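Local coordinates for protein GMP reductase (Trypanosoma brucei brucei, PDB 6JIG) that probably catalyses the irreversible NADPH-dependent deamination of GMP to IMP, helping to balance adenine and guanine nucleotides, at residues 255-260 with 307-312; 285-290 with 347-352; 299-304 with 338-343. The protein carries 1 engineered substitution. One frame throughout, in Å; residues are numbered along the deposited sequence.

Contact 1. Residues 255-260 with 307-312; sequences VLVVDI and GLKIGV
K309 alone carries the 307-312 side of this contact, reaching V257 with its shaft and D259 with its amino group. L308, just before it, faces the other way, its side chain lying against A341 of helix 330-344. The K309 side chain points inward. Its CG leaves opposite the backbone N (chi1 -166°), and bends at the next three torsions curl the tail instead of letting it run straight, so that NZ ends over the carboxylate of D259. CE lies 3.8 Å from V257 CG1, the two side chains crossing at about a right angle, and this methyl flanks the last carbon before the charge. K309 NZ then forms a salt bridge with D259 OD2 at 3.0 Å. The ammonium comes from above the carboxylate, 57° out of its plane, while D259 OD1 remains farther from K309 NZ, at 3.4 Å. The bridge passes across strand 285-291, which lies between strands 255-259 and 307-310 in the closed eight-stranded TIM barrel; the CA atoms of D259 and K309 are 8.2 Å apart, and both side chains meet inside the barrel. NZ has further partners in N290 OD1 and D351 OD2, and D259 OD2 also accepts from N53 ND2, so the charged pair is held from several directions beside the nucleotide, about 4 Å from the K309 side chain at nearest atoms. I310 points outward again, onto A333, V334 and C337 of helix 330-344. The chain leaves the strand at G311, whose carbonyl O accepts from N290 ND2. V312 continues into the loop, packing on Y457 of a neighbouring subunit; like D259, I260 and G311, it belongs to the predicted NAD(+) site.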
loop_
_atom_site.group_PDB
_atom_site.type_symbol
_atom_site.label_atom_id
_atom_site.label_comp_id
_atom_site.label_asym_id
_atom_site.label_seq_id
_atom_site.Cartn_x
_atom_site.Cartn_y
_atom_site.Cartn_z
ATOM N N VAL A 255 39.254 29.675 6.693
ATOM C CA VAL A 255 39.877 28.528 6.039
ATOM C C VAL A 255 39.306 28.444 4.638
ATOM O O VAL A 255 38.187 28.899 4.369
ATOM C CB VAL A 255 39.638 27.175 6.767
ATOM C CG1 VAL A 255 40.292 27.153 8.122
ATOM C CG2 VAL A 255 38.146 26.887 6.906
ATOM N N LEU A 256 40.076 27.853 3.741
ATOM C CA LEU A 256 39.591 27.525 2.412
ATOM C C LEU A 256 39.485 26.011 2.290
ATOM O O LEU A 256 40.302 25.274 2.847
ATOM C CB LEU A 256 40.531 28.049 1.326
ATOM C CG LEU A 256 40.643 29.567 1.202
ATOM C CD1 LEU A 256 41.723 29.910 0.200
ATOM C CD2 LEU A 256 39.305 30.160 0.788
ATOM N N VAL A 257 38.489 25.550 1.540
ATOM C CA VAL A 257 38.291 24.119 1.322
ATOM C C VAL A 257 38.332 23.862 -0.178
ATOM O O VAL A 257 37.396 24.228 -0.899
ATOM C CB VAL A 257 36.975 23.613 1.927
ATOM C CG1 VAL A 257 36.829 22.098 1.686
ATOM C CG2 VAL A 257 36.886 23.970 3.419
ATOM N N VAL A 258 39.405 23.229 -0.644
ATOM C CA VAL A 258 39.487 22.741 -2.018
ATOM C C VAL A 258 38.628 21.491 -2.101
ATOM O O VAL A 258 38.910 20.502 -1.422
ATOM C CB VAL A 258 40.934 22.423 -2.415
ATOM C CG1 VAL A 258 40.969 21.843 -3.819
ATOM C CG2 VAL A 258 41.787 23.653 -2.314
ATOM N N ASP A 259 37.592 21.519 -2.940
ATOM C CA ASP A 259 36.576 20.469 -2.892
ATOM C C ASP A 259 36.236 20.027 -4.305
ATOM O O ASP A 259 35.580 20.763 -5.049
ATOM C CB ASP A 259 35.321 20.942 -2.153
ATOM C CG ASP A 259 34.400 19.783 -1.774
ATOM O OD1 ASP A 259 34.668 18.640 -2.204
ATOM O OD2 ASP A 259 33.405 20.001 -1.061
ATOM N N ILE A 260 36.678 18.821 -4.667
ATOM C CA ILE A 260 36.257 18.170 -5.898
ATOM C C ILE A 260 35.999 16.698 -5.596
ATOM O O ILE A 260 36.489 16.142 -4.610
ATOM C CB ILE A 260 37.283 18.311 -7.041
ATOM C CG1 ILE A 260 38.654 17.786 -6.629
ATOM C CG2 ILE A 260 37.370 19.766 -7.524
ATOM C CD1 ILE A 260 39.609 17.772 -7.828
ATOM N N GLY A 307 44.264 20.247 6.257
ATOM C CA GLY A 307 43.207 19.350 6.692
ATOM C C GLY A 307 42.746 18.549 5.495
ATOM O O GLY A 307 42.940 18.964 4.347
ATOM N N LEU A 308 42.151 17.382 5.763
ATOM C CA LEU A 308 41.689 16.476 4.712
ATOM C C LEU A 308 40.197 16.229 4.867
ATOM O O LEU A 308 39.692 16.114 5.988
ATOM C CB LEU A 308 42.418 15.127 4.755
ATOM C CG LEU A 308 43.933 15.215 4.629
ATOM C CD1 LEU A 308 44.592 13.859 4.892
ATOM C CD2 LEU A 308 44.282 15.728 3.247
ATOM N N LYS A 309 39.484 16.163 3.747
ATOM C CA LYS A 309 38.059 15.856 3.785
ATOM C C LYS A 309 37.873 14.470 3.166
ATOM O O LYS A 309 38.294 14.233 2.031
ATOM C CB LYS A 309 37.221 16.921 3.067
ATOM C CG LYS A 309 35.710 16.801 3.405
ATOM C CD LYS A 309 34.999 18.165 3.513
ATOM C CE LYS A 309 34.894 18.867 2.159
ATOM N NZ LYS A 309 34.161 18.023 1.131
ATOM N N ILE A 310 37.273 13.558 3.930
ATOM C CA ILE A 310 37.240 12.131 3.612
ATOM C C ILE A 310 35.833 11.778 3.170
ATOM O O ILE A 310 34.876 12.031 3.910
ATOM C CB ILE A 310 37.616 11.262 4.828
ATOM C CG1 ILE A 310 38.902 11.745 5.498
ATOM C CG2 ILE A 310 37.617 9.756 4.468
ATOM C CD1 ILE A 310 40.050 11.910 4.593
ATOM N N GLY A 311 35.706 11.171 1.988
ATOM C CA GLY A 311 34.431 10.601 1.587
ATOM C C GLY A 311 34.250 10.621 0.082
ATOM O O GLY A 311 34.183 11.699 -0.512
ATOM N N VAL A 312 34.185 9.445 -0.544
ATOM C CA VAL A 312 33.911 9.329 -1.980
ATOM C C VAL A 312 32.630 8.509 -2.122
ATOM O O VAL A 312 32.641 7.286 -1.940
ATOM C CB VAL A 312 35.084 8.697 -2.740
ATOM C CG1 VAL A 312 34.748 8.539 -4.241
ATOM C CG2 VAL A 312 36.334 9.552 -2.578
#

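Contact 2. Residues 285-290 with 347-352; sequences DIIAGN and PCIADG. With 5GP (guanosine-5'-monophosphate), chain B.
I287 and I349 supply the apolar half of this contact, and N290 and D351 the polar half, on two strands that point these side chains towards each other across the barrel interior. In the apolar part, I287 CG2 and I349 CD1 meet at 3.8 Å, side chains crossing at about a right angle. I349 presents its longer branch: CG1 lies opposite the carbonyl carbon and chi2 of 160° extends the chain, pushing the terminal methyl inward. L39 of strand 37-40 touches both isoleucines, extending the apolar cluster.

The polar part centres on D351 OD2. N290 ND2 donates to it at 3.1 Å in a nearly straight bond, 168° at the hydrogen. The acceptor lies close to the plane of the N290 amide, whereas the donor reaches OD2 on its anti side, tilted out of the carboxylate plane; the two flat groups stand 82° apart. ND2 also bonds to the carbonyl O of G311, and K309 NZ engages both N290 OD1 and D351 OD2, which fixes how the amide is turned. A cis peptide bond precedes N290.

The nucleotide adds two bonds. Each carboxylate oxygen of D351 takes one ribose hydroxyl: O3' of the nucleotide donates to D351 OD1 and O2' to D351 OD2. Both are modelled very short, so their exact lengths are doubtful. OD2 therefore serves sugar, asparagine and lysine at once, and N290, itself lining the pocket, helps to position the carboxylate that holds the ribose. G352 CA follows at 3.5 Å from O5' of 5GP. An aspartate at the C-terminal end of a TIM-barrel strand gripping the ribose diol is the mark of the nucleotide pocket in the IMPDH/GMPR family.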
loop_
_atom_site.group_PDB
_atom_site.type_symbol
_atom_site.label_atom_id
_atom_site.label_comp_id
_atom_site.label_asym_id
_atom_site.label_seq_id
_atom_site.Cartn_x
_atom_site.Cartn_y
_atom_site.Cartn_z
ATOM N N ASP A 285 44.508 28.360 6.565
ATOM C CA ASP A 285 44.609 26.918 6.380
ATOM C C ASP A 285 43.895 26.482 5.105
ATOM O O ASP A 285 42.818 26.983 4.771
ATOM C CB ASP A 285 44.014 26.194 7.583
ATOM C CG ASP A 285 44.992 26.068 8.740
ATOM O OD1 ASP A 285 46.097 26.656 8.681
ATOM O OD2 ASP A 285 44.640 25.390 9.720
ATOM N N ILE A 286 44.503 25.534 4.404
ATOM C CA ILE A 286 43.972 24.980 3.165
ATOM C C ILE A 286 43.568 23.535 3.452
ATOM O O ILE A 286 44.425 22.687 3.721
ATOM C CB ILE A 286 44.996 25.043 2.025
ATOM C CG1 ILE A 286 45.568 26.466 1.879
ATOM C CG2 ILE A 286 44.355 24.595 0.704
ATOM C CD1 ILE A 286 44.510 27.525 1.618
ATOM N N ILE A 287 42.266 23.267 3.380
ATOM C CA ILE A 287 41.698 21.922 3.505
ATOM C C ILE A 287 41.421 21.410 2.100
ATOM O O ILE A 287 41.092 22.197 1.197
ATOM C CB ILE A 287 40.422 21.960 4.369
ATOM C CG1 ILE A 287 40.759 22.518 5.762
ATOM C CG2 ILE A 287 39.752 20.541 4.489
ATOM C CD1 ILE A 287 39.543 22.858 6.608
ATOM N N ALA A 288 41.590 20.100 1.886
ATOM C CA ALA A 288 41.413 19.543 0.549
ATOM C C ALA A 288 40.740 18.177 0.627
ATOM O O ALA A 288 40.939 17.424 1.577
ATOM C CB ALA A 288 42.741 19.393 -0.189
ATOM N N GLY A 289 39.956 17.877 -0.398
ATOM C CA GLY A 289 39.276 16.597 -0.537
ATOM C C GLY A 289 38.595 16.584 -1.890
ATOM O O GLY A 289 38.709 17.541 -2.665
ATOM N N ASN A 290 37.855 15.504 -2.172
ATOM C CA ASN A 290 37.570 14.424 -1.225
ATOM C C ASN A 290 38.361 13.163 -1.555
ATOM O O ASN A 290 38.572 12.835 -2.728
ATOM C CB ASN A 290 36.072 14.100 -1.229
ATOM C CG ASN A 290 35.301 14.933 -0.230
ATOM O OD1 ASN A 290 35.692 16.058 0.081
ATOM N ND2 ASN A 290 34.218 14.373 0.306
ATOM N N PRO A 347 44.417 17.179 10.638
ATOM C CA PRO A 347 43.063 16.748 11.013
ATOM C C PRO A 347 42.239 16.333 9.805
ATOM O O PRO A 347 42.440 16.820 8.691
ATOM C CB PRO A 347 42.460 17.990 11.685
ATOM C CG PRO A 347 43.667 18.831 12.100
ATOM C CD PRO A 347 44.691 18.573 11.022
ATOM N N CYS A 348 41.270 15.442 10.053
ATOM C CA CYS A 348 40.428 14.895 8.991
ATOM C C CYS A 348 38.956 15.136 9.286
ATOM O O CYS A 348 38.503 14.954 10.421
ATOM C CB CYS A 348 40.678 13.395 8.809
ATOM S SG CYS A 348 42.316 12.949 8.207
ATOM N N ILE A 349 38.224 15.548 8.254
ATOM C CA ILE A 349 36.773 15.732 8.296
ATOM C C ILE A 349 36.126 14.488 7.686
ATOM O O ILE A 349 36.347 14.203 6.508
ATOM C CB ILE A 349 36.347 16.981 7.499
ATOM C CG1 ILE A 349 37.118 18.229 7.959
ATOM C CG2 ILE A 349 34.807 17.198 7.601
ATOM C CD1 ILE A 349 37.100 19.351 6.934
ATOM N N ALA A 350 35.308 13.762 8.450
ATOM C CA ALA A 350 34.535 12.642 7.887
ATOM C C ALA A 350 33.273 13.188 7.226
ATOM O O ALA A 350 32.338 13.601 7.916
ATOM C CB ALA A 350 34.191 11.628 8.974
ATOM N N ASP A 351 33.230 13.176 5.886
ATOM C CA ASP A 351 32.215 13.901 5.113
ATOM C C ASP A 351 31.259 12.931 4.423
ATOM O O ASP A 351 31.628 12.294 3.431
ATOM C CB ASP A 351 32.896 14.804 4.078
ATOM C CG ASP A 351 31.907 15.551 3.196
ATOM O OD1 ASP A 351 30.738 15.716 3.606
ATOM O OD2 ASP A 351 32.317 15.999 2.104
ATOM N N GLY A 352 30.028 12.860 4.911
ATOM C CA GLY A 352 28.996 12.169 4.161
ATOM C C GLY A 352 28.561 10.861 4.813
ATOM O O GLY A 352 29.354 10.148 5.444
HETATM P P 5GP B . 25.153 13.837 3.736
HETATM O O1P 5GP B . 25.016 12.324 3.686
HETATM O O2P 5GP B . 23.988 14.572 3.105
HETATM O O3P 5GP B . 25.571 14.378 5.081
HETATM O "O5'" 5GP B . 26.441 14.072 2.823
HETATM C "C5'" 5GP B . 26.820 15.352 2.339
HETATM C "C4'" 5GP B . 28.084 15.258 1.510
HETATM O "O4'" 5GP B . 27.786 14.633 0.240
HETATM C "C3'" 5GP B . 28.725 16.579 1.103
HETATM O "O3'" 5GP B . 29.472 17.188 2.150
HETATM C "C2'" 5GP B . 29.558 16.190 -0.130
HETATM O "O2'" 5GP B . 30.821 15.643 0.227
HETATM C "C1'" 5GP B . 28.735 15.044 -0.725
HETATM N N9 5GP B . 28.008 15.442 -1.936
HETATM C C8 5GP B . 27.161 16.472 -2.080
HETATM N N7 5GP B . 26.695 16.454 -3.357
HETATM C C5 5GP B . 27.251 15.386 -3.980
HETATM C C6 5GP B . 27.151 14.854 -5.259
HETATM O O6 5GP B . 26.399 15.399 -6.093
HETATM N N1 5GP B . 27.864 13.762 -5.577
HETATM C C2 5GP B . 28.670 13.168 -4.685
HETATM N N2 5GP B . 29.372 12.065 -5.033
HETATM N N3 5GP B . 28.781 13.651 -3.424
HETATM C C4 5GP B . 28.079 14.754 -3.073
#

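Contact 3. Residues 299-304 with 338-343; sequences ALIDAG and TRVARR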
loop_
_atom_site.group_PDB
_atom_site.type_symbol
_atom_site.label_atom_id
_atom_site.label_comp_id
_atom_site.label_asym_id
_atom_site.label_seq_id
_atom_site.Cartn_x
_atom_site.Cartn_y
_atom_site.Cartn_z
ATOM N N ALA A 299 49.333 11.991 -0.369
ATOM C CA ALA A 299 49.601 12.914 -1.469
ATOM C C ALA A 299 49.121 14.324 -1.142
ATOM O O ALA A 299 49.808 15.315 -1.439
ATOM C CB ALA A 299 48.936 12.402 -2.755
ATOM N N LEU A 300 47.934 14.441 -0.557
ATOM C CA LEU A 300 47.423 15.768 -0.252
ATOM C C LEU A 300 48.204 16.404 0.894
ATOM O O LEU A 300 48.473 17.610 0.868
ATOM C CB LEU A 300 45.924 15.713 0.059
ATOM C CG LEU A 300 44.967 15.516 -1.133
ATOM C CD1 LEU A 300 43.543 15.792 -0.690
ATOM C CD2 LEU A 300 45.321 16.429 -2.281
ATOM N N ILE A 301 48.601 15.607 1.891
ATOM C CA ILE A 301 49.444 16.141 2.960
ATOM C C ILE A 301 50.785 16.613 2.398
ATOM O O ILE A 301 51.275 17.695 2.745
ATOM C CB ILE A 301 49.636 15.101 4.074
ATOM C CG1 ILE A 301 48.303 14.812 4.781
ATOM C CG2 ILE A 301 50.681 15.594 5.081
ATOM C CD1 ILE A 301 48.357 13.598 5.674
ATOM N N ASP A 302 51.401 15.804 1.531
ATOM C CA ASP A 302 52.667 16.199 0.915
ATOM C C ASP A 302 52.511 17.452 0.060
ATOM O O ASP A 302 53.472 18.215 -0.104
ATOM C CB ASP A 302 53.221 15.050 0.060
ATOM C CG ASP A 302 53.773 13.900 0.893
ATOM O OD1 ASP A 302 53.964 14.057 2.114
ATOM O OD2 ASP A 302 54.008 12.821 0.312
ATOM N N ALA A 303 51.321 17.681 -0.501
ATOM C CA ALA A 303 51.087 18.908 -1.250
ATOM C C ALA A 303 50.905 20.121 -0.347
ATOM O O ALA A 303 50.852 21.243 -0.861
ATOM C CB ALA A 303 49.870 18.758 -2.167
ATOM N N GLY A 304 50.817 19.923 0.967
ATOM C CA GLY A 304 50.701 21.006 1.922
ATOM C C GLY A 304 49.352 21.184 2.603
ATOM O O GLY A 304 49.174 22.181 3.315
ATOM N N THR A 338 42.893 8.404 8.369
ATOM C CA THR A 338 43.341 9.035 9.604
ATOM C C THR A 338 44.589 8.366 10.152
ATOM O O THR A 338 45.354 9.013 10.870
ATOM C CB THR A 338 42.243 9.054 10.678
ATOM O OG1 THR A 338 41.849 7.718 11.037
ATOM C CG2 THR A 338 41.038 9.870 10.200
ATOM N N ARG A 339 44.808 7.080 9.843
ATOM C CA ARG A 339 46.066 6.444 10.232
ATOM C C ARG A 339 47.258 7.199 9.656
ATOM O O ARG A 339 48.247 7.448 10.355
ATOM C CB ARG A 339 46.099 4.980 9.774
ATOM C CG ARG A 339 47.164 4.154 10.494
ATOM C CD ARG A 339 47.395 2.798 9.823
ATOM N N VAL A 340 47.182 7.569 8.377
ATOM C CA VAL A 340 48.255 8.334 7.750
ATOM C C VAL A 340 48.298 9.746 8.321
ATOM O O VAL A 340 49.364 10.262 8.686
ATOM C CB VAL A 340 48.070 8.358 6.221
ATOM C CG1 VAL A 340 49.020 9.356 5.582
ATOM C CG2 VAL A 340 48.262 6.955 5.636
ATOM N N ALA A 341 47.134 10.395 8.392
ATOM C CA ALA A 341 47.087 11.806 8.756
ATOM C C ALA A 341 47.508 12.032 10.204
ATOM O O ALA A 341 48.166 13.035 10.507
ATOM C CB ALA A 341 45.690 12.370 8.508
ATOM N N ARG A 342 47.144 11.119 11.111
ATOM C CA ARG A 342 47.503 11.312 12.518
ATOM C C ARG A 342 49.014 11.353 12.703
ATOM O O ARG A 342 49.519 12.085 13.558
ATOM C CB ARG A 342 46.886 10.206 13.388
ATOM N N ARG A 343 49.757 10.593 11.899
ATOM C CA ARG A 343 51.206 10.595 12.031
ATOM C C ARG A 343 51.816 11.887 11.509
ATOM O O ARG A 343 52.919 12.252 11.924
ATOM C CB ARG A 343 51.789 9.371 11.319
ATOM C CG ARG A 343 51.306 8.061 11.963
ATOM C CD ARG A 343 51.644 6.783 11.191
ATOM N NE ARG A 343 51.114 5.616 11.910
ATOM C CZ ARG A 343 50.940 4.402 11.386
ATOM N NH1 ARG A 343 51.249 4.166 10.115
ATOM N NH2 ARG A 343 50.445 3.421 12.134
#
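With CG1 of I301 set opposite its carbonyl carbon (chi1 -66°) and the next bond extended (chi2 168°), the isoleucine reaches straight out of its helix and lays CD1 against V340 and A341. Its tip comes closest to the backbone: I301 CD1 is 3.8 Å from A341 CA and 4.1 Å from A341 CB. The methyl thus rests on the main chain of A341, beside its CB. V340 guards the flank, its CG1 4.3 Å from I301 CD1. The contact is therefore apolar throughout and rests on one long side chain. I301 and A341 are also the closest pair of the two backbones, with 7.6 Å between their CA atoms. V340 extends the interface backwards along helix 294-302, where it touches A294, A297 and E298.

Just beyond I301, the helix closes in a Schellman motif. A303 N still makes a regular helical bond to A299 O, at 3.0 Å. The motif itself involves the bond from G304 N to I301 O, at 2.9 Å, and G304 takes the positive phi (108°) with which the chain leaves the helix. On the outer side D302 OD1 makes a salt bridge to R344, adding a charged tie between the two helices. Inward, L308 of strand 307-310 lies against both I301 and A341, and C348 of strand 348-351 also meets A341. Helices 294-302 and 330-344 thus pack side by side in the outer layer of the TIM barrel, over the strands to which their chains lead.

In the fold
Contacts 1 and 2 interlock in the barrel, their centres only 4 Å apart. Strand 285-291 joins them directly: V258 N probably bonds to I287 O (2.7 Å), and K309 NZ probably bonds to N290 OD1 (2.7 Å). The charged network thus continues from D259 to D351 and the ribose of bound GMP. Contact 3 sits outside the barrel wall, its centre 12 Å from that of contact 1 and 11 Å from that of contact 2, and away from the nucleotide and NAD(+) sites. It joins them through the strands' outward faces: L308 CD2 packs on L300 CB at 3.6 Å, and C348 SG on A341 CB at 3.4 Å.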